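Local structure of SPbeta prophage-derived uncharacterized protein YomS (Bacillus subtilis, 6I5O) at residues Ile12-Phe20 with Val110-Ser118; Glu32-Val43 with Tyr88-Val99. The protein is of unknown function but belongs to the lytic cassette of the SPbeta prophage and may take part in host cell lysis. All coordinates share one frame; numbering follows the deposited sequence. Where two conformers were deposited one is given.

Contact 1: residues Ile12-Phe20 with Val110-Ser118; sequences IPDKTSFTF and VTVKGIVVS
The ring of Phe20 turns an edge to the carbonyl of Val112 and a face to Phe18. Val112 O lies near the ring plane, 3.8 Å from Phe20 CD2, while Phe18 CD2 stands 3.6 Å above that plane, over the ring centre; Phe20 CD1 in turn lies in the plane of the Phe18 ring, at its edge. Val112 O is also the acceptor for Phe20 N, in a bent bond with an N-H...O angle of 137°. Gly114 has no side chain beside this ring, and Phe20 CE2 comes within 4.0 Å of Gly114 N. Phe101 meets the Phe20 ring edge-to-face and Phe18 leans on Phe33, so both rings belong to a larger aromatic cluster.

Farther along, paired amides of Thr16 with Val116 and of Phe18 with Gly114 set the antiparallel register. On the Phe18 side of the sheet, Thr16 and Val116 lie side by side, and each turns its CG2 between its own backbone N and carbonyl carbon; in Val116, chi1 of -71° puts CG1 anti to the carbonyl carbon and CG2 in that place. Thr16 CG2 and Val116 CG2 thereby meet at 3.5 Å, closer than usual van der Waals contact. On the other side Pro13 CB rests 3.6 Å from Val117 CG1, and Lys15, extended beyond CG, carries its NZ to hydrogen bonds with Gly36 O, Phe38 O and Ala94 O of a neighbouring subunit.

Ser118 OG is gripped twice: it accepts Asp14 N at 2.8 Å and bonds to Thr11 O of a third subunit. Nearby, Ile12 and Pro13 join a parallel ladder with that subunit. The axes of strands 15-19 and 110-117 approach to 4.7 Å at 162°: an antiparallel beta ladder joining the N- and C-terminal strands of an all-beta fold, its sheet continuing across a subunit interface.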
loop_
_atom_site.group_PDB
_atom_site.type_symbol
_atom_site.label_atom_id
_atom_site.label_comp_id
_atom_site.label_asym_id
_atom_site.label_seq_id
_atom_site.Cartn_x
_atom_site.Cartn_y
_atom_site.Cartn_z
ATOM N N ILE A 12 -9.296 -6.201 13.002
ATOM C CA ILE A 12 -8.780 -7.409 12.339
ATOM C C ILE A 12 -9.627 -7.643 11.088
ATOM O O ILE A 12 -10.781 -7.213 11.016
ATOM C CB ILE A 12 -8.877 -8.619 13.289
ATOM C CG1 ILE A 12 -10.325 -8.966 13.648
ATOM C CG2 ILE A 12 -8.034 -8.368 14.537
ATOM C CD1 ILE A 12 -10.478 -10.300 14.389
ATOM N N PRO A 13 -9.035 -8.292 10.085
ATOM C CA PRO A 13 -9.788 -8.586 8.864
ATOM C C PRO A 13 -10.739 -9.740 9.083
ATOM O O PRO A 13 -10.538 -10.597 9.946
ATOM C CB PRO A 13 -8.710 -9.024 7.881
ATOM C CG PRO A 13 -7.628 -9.590 8.764
ATOM C CD PRO A 13 -7.644 -8.764 9.997
ATOM N N ASP A 14 -11.723 -9.809 8.192
ATOM C CA ASP A 14 -12.472 -11.054 7.909
ATOM C C ASP A 14 -11.613 -11.903 6.997
ATOM O O ASP A 14 -11.035 -11.342 6.087
ATOM C CB ASP A 14 -13.842 -10.723 7.319
ATOM C CG ASP A 14 -14.760 -11.931 7.278
ATOM O OD1 ASP A 14 -14.706 -12.758 8.209
ATOM O OD2 ASP A 14 -15.544 -12.025 6.302
ATOM N N LYS A 15 -11.656 -13.218 7.168
ATOM C CA LYS A 15 -11.001 -14.132 6.220
ATOM C C LYS A 15 -11.899 -15.339 6.010
ATOM O O LYS A 15 -12.637 -15.742 6.949
ATOM C CB LYS A 15 -9.650 -14.637 6.728
ATOM C CG LYS A 15 -8.645 -13.522 7.018
ATOM C CD LYS A 15 -7.282 -14.112 7.397
ATOM C CE LYS A 15 -6.221 -13.102 7.696
ATOM N NZ LYS A 15 -4.948 -13.773 8.054
ATOM N N THR A 16 -11.801 -15.920 4.839
ATOM C CA THR A 16 -12.371 -17.279 4.621
ATOM C C THR A 16 -11.498 -17.996 3.614
ATOM O O THR A 16 -10.618 -17.449 2.981
ATOM C CB THR A 16 -13.868 -17.191 4.284
ATOM O OG1 THR A 16 -14.384 -18.517 4.565
ATOM C CG2 THR A 16 -14.101 -16.744 2.871
ATOM N N SER A 17 -11.778 -19.296 3.486
ATOM C CA SER A 17 -11.091 -20.207 2.554
ATOM C C SER A 17 -12.067 -20.590 1.449
ATOM O O SER A 17 -13.290 -20.503 1.648
ATOM C CB SER A 17 -10.574 -21.411 3.280
ATOM O OG SER A 17 -9.648 -21.032 4.288
ATOM N N PHE A 18 -11.539 -20.900 0.281
ATOM C CA PHE A 18 -12.374 -21.324 -0.859
ATOM C C PHE A 18 -11.593 -22.332 -1.679
ATOM O O PHE A 18 -10.416 -22.136 -1.986
ATOM C CB PHE A 18 -12.788 -20.133 -1.727
ATOM C CG PHE A 18 -13.785 -20.516 -2.776
ATOM C CD1 PHE A 18 -15.126 -20.717 -2.445
ATOM C CD2 PHE A 18 -13.398 -20.622 -4.099
ATOM C CE1 PHE A 18 -16.035 -21.088 -3.413
ATOM C CE2 PHE A 18 -14.336 -20.976 -5.076
ATOM C CZ PHE A 18 -15.630 -21.153 -4.727
ATOM N N THR A 19 -12.282 -23.395 -2.069
ATOM C CA THR A 19 -11.695 -24.375 -2.997
ATOM C C THR A 19 -12.153 -24.110 -4.423
ATOM O O THR A 19 -13.334 -24.282 -4.729
ATOM C CB THR A 19 -12.026 -25.800 -2.541
ATOM O OG1 THR A 19 -11.377 -25.979 -1.280
ATOM C CG2 THR A 19 -11.520 -26.829 -3.524
ATOM N N PHE A 20 -11.222 -23.793 -5.307
ATOM C CA PHE A 20 -11.504 -23.650 -6.751
ATOM C C PHE A 20 -11.513 -25.029 -7.402
ATOM O O PHE A 20 -12.377 -25.311 -8.246
ATOM C CB PHE A 20 -10.518 -22.706 -7.409
ATOM C CG PHE A 20 -10.529 -21.306 -6.849
ATOM C CD1 PHE A 20 -11.438 -20.380 -7.291
ATOM C CD2 PHE A 20 -9.664 -20.935 -5.819
ATOM C CE1 PHE A 20 -11.439 -19.092 -6.790
ATOM C CE2 PHE A 20 -9.644 -19.628 -5.339
ATOM C CZ PHE A 20 -10.572 -18.730 -5.800
ATOM N N VAL A 110 -4.223 -31.712 -9.495
ATOM C CA VAL A 110 -3.857 -30.342 -9.082
ATOM C C VAL A 110 -4.998 -29.809 -8.238
ATOM O O VAL A 110 -6.178 -29.934 -8.612
ATOM C CB VAL A 110 -3.496 -29.457 -10.294
ATOM C CG1 VAL A 110 -4.666 -29.224 -11.217
ATOM C CG2 VAL A 110 -2.896 -28.124 -9.837
ATOM N N THR A 111 -4.623 -29.221 -7.112
ATOM C CA THR A 111 -5.564 -28.571 -6.170
ATOM C C THR A 111 -5.339 -27.061 -6.256
ATOM O O THR A 111 -4.180 -26.608 -6.364
ATOM C CB THR A 111 -5.429 -29.213 -4.789
ATOM O OG1 THR A 111 -6.010 -30.526 -4.815
ATOM C CG2 THR A 111 -6.076 -28.398 -3.715
ATOM N N VAL A 112 -6.421 -26.316 -6.187
ATOM C CA VAL A 112 -6.341 -24.818 -6.247
ATOM C C VAL A 112 -7.244 -24.318 -5.145
ATOM O O VAL A 112 -8.464 -24.468 -5.271
ATOM C CB VAL A 112 -6.710 -24.261 -7.627
ATOM C CG1 VAL A 112 -6.517 -22.767 -7.655
ATOM C CG2 VAL A 112 -5.902 -24.922 -8.731
ATOM N N LYS A 113 -6.657 -23.682 -4.125
ATOM C CA LYS A 113 -7.409 -23.276 -2.932
ATOM C C LYS A 113 -6.983 -21.891 -2.552
ATOM O O LYS A 113 -5.832 -21.556 -2.765
ATOM C CB LYS A 113 -7.205 -24.238 -1.766
ATOM C CG LYS A 113 -7.714 -25.644 -2.010
ATOM C CD LYS A 113 -7.522 -26.591 -0.889
ATOM C CE LYS A 113 -8.264 -27.880 -1.117
ATOM N NZ LYS A 113 -7.960 -28.869 -0.048
ATOM N N GLY A 114 -7.889 -21.065 -2.057
ATOM C CA GLY A 114 -7.492 -19.698 -1.681
ATOM C C GLY A 114 -7.907 -19.340 -0.296
ATOM O O GLY A 114 -8.765 -19.973 0.325
ATOM N N ILE A 115 -7.240 -18.312 0.191
ATOM C CA ILE A 115 -7.649 -17.584 1.412
ATOM C C ILE A 115 -7.883 -16.139 0.953
ATOM O O ILE A 115 -7.050 -15.538 0.276
ATOM C CB ILE A 115 -6.582 -17.649 2.513
ATOM C CG1 ILE A 115 -6.459 -19.081 3.005
ATOM C CG2 ILE A 115 -6.917 -16.697 3.647
ATOM C CD1 ILE A 115 -5.266 -19.332 3.918
ATOM N N VAL A 116 -9.019 -15.607 1.393
ATOM C CA VAL A 116 -9.451 -14.235 1.031
ATOM C C VAL A 116 -9.471 -13.430 2.303
ATOM O O VAL A 116 -9.761 -13.961 3.400
ATOM C CB VAL A 116 -10.785 -14.185 0.263
ATOM C CG1 VAL A 116 -10.585 -14.740 -1.134
ATOM C CG2 VAL A 116 -11.881 -14.829 1.046
ATOM N N VAL A 117 -9.205 -12.123 2.160
ATOM C CA VAL A 117 -9.013 -11.207 3.296
ATOM C C VAL A 117 -9.746 -9.914 2.987
ATOM O O VAL A 117 -9.626 -9.385 1.845
ATOM C CB VAL A 117 -7.519 -10.952 3.515
ATOM C CG1 VAL A 117 -7.270 -10.117 4.728
ATOM C CG2 VAL A 117 -6.725 -12.263 3.576
ATOM N N SER A 118 -10.448 -9.376 3.973
ATOM C CA SER A 118 -11.158 -8.084 3.855
ATOM C C SER A 118 -10.275 -6.912 4.256
ATOM O O SER A 118 -9.082 -7.054 4.565
ATOM C CB SER A 118 -12.427 -8.098 4.629
ATOM O OG SER A 118 -12.176 -8.004 6.057
#

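Contact 2: residues Glu32-Val43 with Tyr88-Val99; sequences EFVVGHFRELTV and YWDFDIAGLFKV
Phe97 O accepts two bonds: a nearly straight one from Val35 N (2.9 Å, N-H...O 172°) and one from a water that also accepts Gly36 N. The water thus ties the type II' turn Val35-Phe38 to the strand entering at Lys98. Farther back along the same strand pair, before Phe33 and Val34, Lys98 NZ bonds Glu32 OE1 at 2.7 Å in a salt bridge, arriving from above the carboxylate plane.

On the other strand pair, Thr42 OG1 donates to Asp90 OD1 at 2.6 Å, again from above the plane, 37° out of it. Asp90 OD2 has a salt bridge to Lys73, so both carboxylate oxygens are engaged.

Between these polar groups lies apolar packing. Ile93 CG1 sits between backbone N and carbonyl carbon (chi1 66°), and its CD1 lies between Val35 CG1 at 3.9 Å and Leu41 CB at 4.0 Å. Leu41 CD2 passes Val99 CG2 in the opposite direction, 3.9 Å away, and also packs alongside Phe91. Arg39 and Glu40 both face Val117, a classic beta bulge in the pairing with strand 110-117; on the other edge Arg39 O receives Ile93 N, from well above the carbonyl plane.

The chemistry implies a buried apolar centre bordered by polar groups: Phe97 O and its water hold the turn, two salt bridges pair charges, and Lys73 would probably favour a charged Asp90.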
loop_
_atom_site.group_PDB
_atom_site.type_symbol
_atom_site.label_atom_id
_atom_site.label_comp_id
_atom_site.label_asym_id
_atom_site.label_seq_id
_atom_site.Cartn_x
_atom_site.Cartn_y
_atom_site.Cartn_z
ATOM N N GLU A 32 -16.286 -20.891 -9.043
ATOM C CA GLU A 32 -16.038 -19.434 -9.092
ATOM C C GLU A 32 -16.285 -18.847 -7.721
ATOM O O GLU A 32 -17.271 -19.204 -7.025
ATOM C CB GLU A 32 -17.018 -18.767 -10.061
ATOM C CG GLU A 32 -16.792 -19.181 -11.502
ATOM C CD GLU A 32 -17.788 -18.553 -12.460
ATOM O OE1 GLU A 32 -18.947 -18.496 -12.145
ATOM O OE2 GLU A 32 -17.401 -18.155 -13.493
ATOM N N PHE A 33 -15.426 -17.928 -7.315
ATOM C CA PHE A 33 -15.556 -17.269 -5.999
ATOM C C PHE A 33 -16.226 -15.920 -6.212
ATOM O O PHE A 33 -15.698 -15.121 -6.989
ATOM C CB PHE A 33 -14.216 -17.109 -5.322
ATOM C CG PHE A 33 -14.326 -16.457 -3.981
ATOM C CD1 PHE A 33 -14.860 -17.153 -2.926
ATOM C CD2 PHE A 33 -13.896 -15.145 -3.761
ATOM C CE1 PHE A 33 -14.989 -16.558 -1.672
ATOM C CE2 PHE A 33 -14.024 -14.581 -2.490
ATOM C CZ PHE A 33 -14.620 -15.290 -1.475
ATOM N N VAL A 34 -17.315 -15.714 -5.515
ATOM C CA VAL A 34 -17.992 -14.406 -5.436
ATOM C C VAL A 34 -17.237 -13.555 -4.433
ATOM O O VAL A 34 -17.194 -13.887 -3.231
ATOM C CB VAL A 34 -19.455 -14.555 -5.074
ATOM C CG1 VAL A 34 -20.153 -13.219 -4.846
ATOM C CG2 VAL A 34 -20.169 -15.382 -6.134
ATOM N N VAL A 35 -16.635 -12.457 -4.896
ATOM C CA VAL A 35 -15.730 -11.648 -4.056
ATOM C C VAL A 35 -16.452 -11.089 -2.847
ATOM O O VAL A 35 -15.842 -11.040 -1.773
ATOM C CB VAL A 35 -15.098 -10.585 -4.957
ATOM C CG1 VAL A 35 -14.328 -9.588 -4.072
ATOM C CG2 VAL A 35 -14.159 -11.220 -5.985
ATOM N N GLY A 36 -17.690 -10.625 -2.992
ATOM C CA GLY A 36 -18.423 -10.117 -1.839
ATOM C C GLY A 36 -17.704 -8.935 -1.197
ATOM O O GLY A 36 -17.454 -7.956 -1.942
ATOM N N HIS A 37 -17.430 -9.021 0.096
ATOM C CA HIS A 37 -16.791 -7.902 0.799
ATOM C C HIS A 37 -15.289 -8.024 0.849
ATOM O O HIS A 37 -14.661 -7.199 1.543
ATOM C CB HIS A 37 -17.438 -7.692 2.158
ATOM C CG HIS A 37 -17.258 -8.796 3.133
ATOM N ND1 HIS A 37 -18.301 -9.182 3.938
ATOM C CD2 HIS A 37 -16.158 -9.515 3.479
ATOM C CE1 HIS A 37 -17.857 -10.100 4.782
ATOM N NE2 HIS A 37 -16.547 -10.355 4.488
ATOM N N PHE A 38 -14.649 -8.978 0.202
ATOM C CA PHE A 38 -13.210 -9.206 0.358
ATOM C C PHE A 38 -12.414 -8.268 -0.540
ATOM O O PHE A 38 -12.910 -7.663 -1.503
ATOM C CB PHE A 38 -12.903 -10.682 0.112
ATOM C CG PHE A 38 -13.459 -11.553 1.209
ATOM C CD1 PHE A 38 -12.862 -11.601 2.457
ATOM C CD2 PHE A 38 -14.599 -12.319 1.020
ATOM C CE1 PHE A 38 -13.435 -12.328 3.481
ATOM C CE2 PHE A 38 -15.180 -13.038 2.057
ATOM C CZ PHE A 38 -14.547 -13.108 3.272
ATOM N N ARG A 39 -11.147 -8.103 -0.159
ATOM C CA ARG A 39 -10.221 -7.206 -0.891
ATOM C C ARG A 39 -9.076 -7.947 -1.556
ATOM O O ARG A 39 -8.606 -7.490 -2.599
ATOM C CB ARG A 39 -9.590 -6.162 0.040
ATOM C CG ARG A 39 -10.544 -5.202 0.749
ATOM C CD ARG A 39 -9.715 -4.390 1.778
ATOM N NE ARG A 39 -10.446 -3.485 2.638
ATOM C CZ ARG A 39 -10.692 -2.223 2.320
ATOM N NH1 ARG A 39 -10.420 -1.805 1.112
ATOM N NH2 ARG A 39 -11.252 -1.387 3.169
ATOM N N GLU A 40 -8.565 -8.992 -0.926
ATOM C CA GLU A 40 -7.336 -9.665 -1.381
ATOM C C GLU A 40 -7.581 -11.178 -1.414
ATOM O O GLU A 40 -8.340 -11.691 -0.619
ATOM C CB GLU A 40 -6.153 -9.360 -0.427
ATOM C CG GLU A 40 -5.831 -7.883 -0.264
ATOM C CD GLU A 40 -4.777 -7.602 0.799
ATOM O OE1 GLU A 40 -4.854 -8.142 2.007
ATOM O OE2 GLU A 40 -3.942 -6.733 0.434
ATOM N N LEU A 41 -6.856 -11.841 -2.304
ATOM C CA LEU A 41 -6.860 -13.312 -2.418
ATOM C C LEU A 41 -5.442 -13.812 -2.549
ATOM O O LEU A 41 -4.666 -13.258 -3.311
ATOM C CB LEU A 41 -7.621 -13.673 -3.688
ATOM C CG LEU A 41 -7.553 -15.103 -4.196
ATOM C CD1 LEU A 41 -8.184 -16.099 -3.283
ATOM C CD2 LEU A 41 -8.202 -15.205 -5.557
ATOM N N THR A 42 -5.179 -14.907 -1.852
ATOM C CA THR A 42 -3.945 -15.673 -2.074
ATOM C C THR A 42 -4.353 -17.082 -2.467
ATOM O O THR A 42 -5.034 -17.760 -1.685
ATOM C CB THR A 42 -3.071 -15.694 -0.820
ATOM O OG1 THR A 42 -2.710 -14.347 -0.477
ATOM C CG2 THR A 42 -1.792 -16.483 -1.038
ATOM N N VAL A 43 -3.932 -17.513 -3.638
ATOM C CA VAL A 43 -4.227 -18.870 -4.175
ATOM C C VAL A 43 -3.003 -19.748 -3.996
ATOM O O VAL A 43 -1.892 -19.325 -4.320
ATOM C CB VAL A 43 -4.571 -18.773 -5.670
ATOM C CG1 VAL A 43 -4.812 -20.134 -6.265
ATOM C CG2 VAL A 43 -5.812 -17.948 -5.857
ATOM N N TYR A 88 2.206 -19.911 -4.324
ATOM C CA TYR A 88 1.179 -18.961 -3.874
ATOM C C TYR A 88 1.165 -17.768 -4.836
ATOM O O TYR A 88 2.245 -17.206 -5.160
ATOM C CB TYR A 88 1.491 -18.450 -2.473
ATOM C CG TYR A 88 1.276 -19.483 -1.391
ATOM C CD1 TYR A 88 0.054 -19.680 -0.769
ATOM C CD2 TYR A 88 2.364 -20.178 -0.923
ATOM C CE1 TYR A 88 -0.116 -20.598 0.260
ATOM C CE2 TYR A 88 2.212 -21.096 0.107
ATOM C CZ TYR A 88 0.999 -21.314 0.696
ATOM O OH TYR A 88 0.894 -22.205 1.732
ATOM N N TRP A 89 -0.043 -17.318 -5.175
ATOM C CA TRP A 89 -0.220 -16.115 -6.009
ATOM C C TRP A 89 -1.181 -15.175 -5.301
ATOM O O TRP A 89 -2.282 -15.588 -4.875
ATOM C CB TRP A 89 -0.784 -16.495 -7.368
ATOM C CG TRP A 89 0.180 -17.197 -8.241
ATOM C CD1 TRP A 89 0.422 -18.544 -8.283
ATOM C CD2 TRP A 89 1.047 -16.609 -9.212
ATOM N NE1 TRP A 89 1.409 -18.810 -9.195
ATOM C CE2 TRP A 89 1.805 -17.636 -9.772
ATOM C CE3 TRP A 89 1.260 -15.287 -9.652
ATOM C CZ2 TRP A 89 2.733 -17.419 -10.787
ATOM C CZ3 TRP A 89 2.195 -15.060 -10.630
ATOM C CH2 TRP A 89 2.890 -16.125 -11.218
ATOM N N ASP A 90 -0.797 -13.908 -5.225
ATOM C CA ASP A 90 -1.562 -12.843 -4.543
ATOM C C ASP A 90 -2.278 -11.956 -5.561
ATOM O O ASP A 90 -1.666 -11.562 -6.566
ATOM C CB ASP A 90 -0.647 -11.962 -3.728
ATOM C CG ASP A 90 -0.171 -12.523 -2.438
ATOM O OD1 ASP A 90 -0.742 -13.557 -1.978
ATOM O OD2 ASP A 90 0.865 -11.973 -1.972
ATOM N N PHE A 91 -3.522 -11.639 -5.246
ATOM C CA PHE A 91 -4.369 -10.834 -6.152
ATOM C C PHE A 91 -5.106 -9.780 -5.369
ATOM O O PHE A 91 -5.563 -10.016 -4.259
ATOM C CB PHE A 91 -5.417 -11.690 -6.859
ATOM C CG PHE A 91 -4.857 -12.826 -7.657
ATOM C CD1 PHE A 91 -4.560 -14.042 -7.081
ATOM C CD2 PHE A 91 -4.539 -12.628 -8.995
ATOM C CE1 PHE A 91 -4.016 -15.055 -7.826
ATOM C CE2 PHE A 91 -3.998 -13.650 -9.752
ATOM C CZ PHE A 91 -3.725 -14.848 -9.154
ATOM N N ASP A 92 -5.232 -8.614 -5.987
ATOM C CA ASP A 92 -6.118 -7.536 -5.506
ATOM C C ASP A 92 -7.456 -7.698 -6.218
ATOM O O ASP A 92 -7.514 -7.562 -7.450
ATOM C CB ASP A 92 -5.516 -6.165 -5.755
ATOM C CG ASP A 92 -6.437 -5.007 -5.400
ATOM O OD1 ASP A 92 -7.588 -5.172 -4.862
ATOM O OD2 ASP A 92 -5.990 -3.857 -5.657
ATOM N N ILE A 93 -8.470 -8.081 -5.453
ATOM C CA ILE A 93 -9.767 -8.493 -6.036
ATOM C C ILE A 93 -10.914 -7.590 -5.616
ATOM O O ILE A 93 -12.061 -7.882 -5.967
ATOM C CB ILE A 93 -10.071 -9.951 -5.646
ATOM C CG1 ILE A 93 -10.295 -10.118 -4.127
ATOM C CG2 ILE A 93 -9.031 -10.913 -6.193
ATOM C CD1 ILE A 93 -10.891 -11.420 -3.714
ATOM N N ALA A 94 -10.658 -6.496 -4.920
ATOM C CA ALA A 94 -11.723 -5.754 -4.256
ATOM C C ALA A 94 -12.797 -5.273 -5.214
ATOM O O ALA A 94 -13.955 -5.173 -4.798
ATOM C CB ALA A 94 -11.177 -4.585 -3.484
ATOM N N GLY A 95 -12.388 -4.902 -6.431
ATOM C CA GLY A 95 -13.327 -4.351 -7.414
ATOM C C GLY A 95 -13.852 -5.342 -8.425
ATOM O O GLY A 95 -14.361 -4.898 -9.490
ATOM N N LEU A 96 -13.744 -6.627 -8.136
ATOM C CA LEU A 96 -14.138 -7.683 -9.092
ATOM C C LEU A 96 -15.395 -8.363 -8.585
ATOM O O LEU A 96 -15.580 -8.499 -7.385
ATOM C CB LEU A 96 -13.057 -8.740 -9.225
ATOM C CG LEU A 96 -11.692 -8.230 -9.651
ATOM C CD1 LEU A 96 -10.708 -9.390 -9.690
ATOM C CD2 LEU A 96 -11.761 -7.544 -11.032
ATOM N N PHE A 97 -16.269 -8.842 -9.479
ATOM C CA PHE A 97 -17.437 -9.626 -9.073
ATOM C C PHE A 97 -17.037 -11.063 -8.682
ATOM O O PHE A 97 -17.342 -11.520 -7.582
ATOM C CB PHE A 97 -18.440 -9.648 -10.202
ATOM C CG PHE A 97 -19.591 -10.590 -9.945
ATOM C CD1 PHE A 97 -20.412 -10.400 -8.853
ATOM C CD2 PHE A 97 -19.872 -11.613 -10.853
ATOM C CE1 PHE A 97 -21.470 -11.299 -8.637
ATOM C CE2 PHE A 97 -20.992 -12.412 -10.686
ATOM C CZ PHE A 97 -21.729 -12.286 -9.546
ATOM N N LYS A 98 -16.307 -11.732 -9.564
ATOM C CA LYS A 98 -15.924 -13.149 -9.363
ATOM C C LYS A 98 -14.487 -13.342 -9.792
ATOM O O LYS A 98 -13.973 -12.602 -10.627
ATOM C CB LYS A 98 -16.765 -14.088 -10.204
ATOM C CG LYS A 98 -18.095 -14.482 -9.594
ATOM C CD LYS A 98 -18.885 -15.343 -10.547
ATOM C CE LYS A 98 -19.971 -16.133 -9.857
ATOM N NZ LYS A 98 -20.693 -16.981 -10.829
ATOM N N VAL A 99 -13.881 -14.379 -9.215
ATOM C CA VAL A 99 -12.579 -14.865 -9.730
ATOM C C VAL A 99 -12.686 -16.365 -9.996
ATOM O O VAL A 99 -13.489 -17.066 -9.342
ATOM C CB VAL A 99 -11.421 -14.500 -8.775
ATOM C CG1 VAL A 99 -11.184 -13.005 -8.720
ATOM C CG2 VAL A 99 -11.624 -15.045 -7.402
HETATM O O HOH W 1 -18.815 -10.030 -5.577
#

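Overall arrangement
Contacts 1 and 2 have centres about 9 Å apart and share one sheet, in which strand 110-117 of contact 1 runs beside strand 40-46 of contact 2. Their backbones meet where Arg39 N lies 2.8 Å from Val117 O, a probable hydrogen bond, and their apolar sides where Val112 CG1 and Val43 CG1 come to 3.4 Å. A polar tie is made by the turn Val35-Phe38: His37 NE2 lies 2.7 Å from Asp14 OD2, a probable hydrogen bond. Along the chain, contact 2 falls wholly between the two segments of contact 1. Both also reach a neighbouring subunit, so the same strands and turns serve fold and assembly. No ligand or active site is identified here.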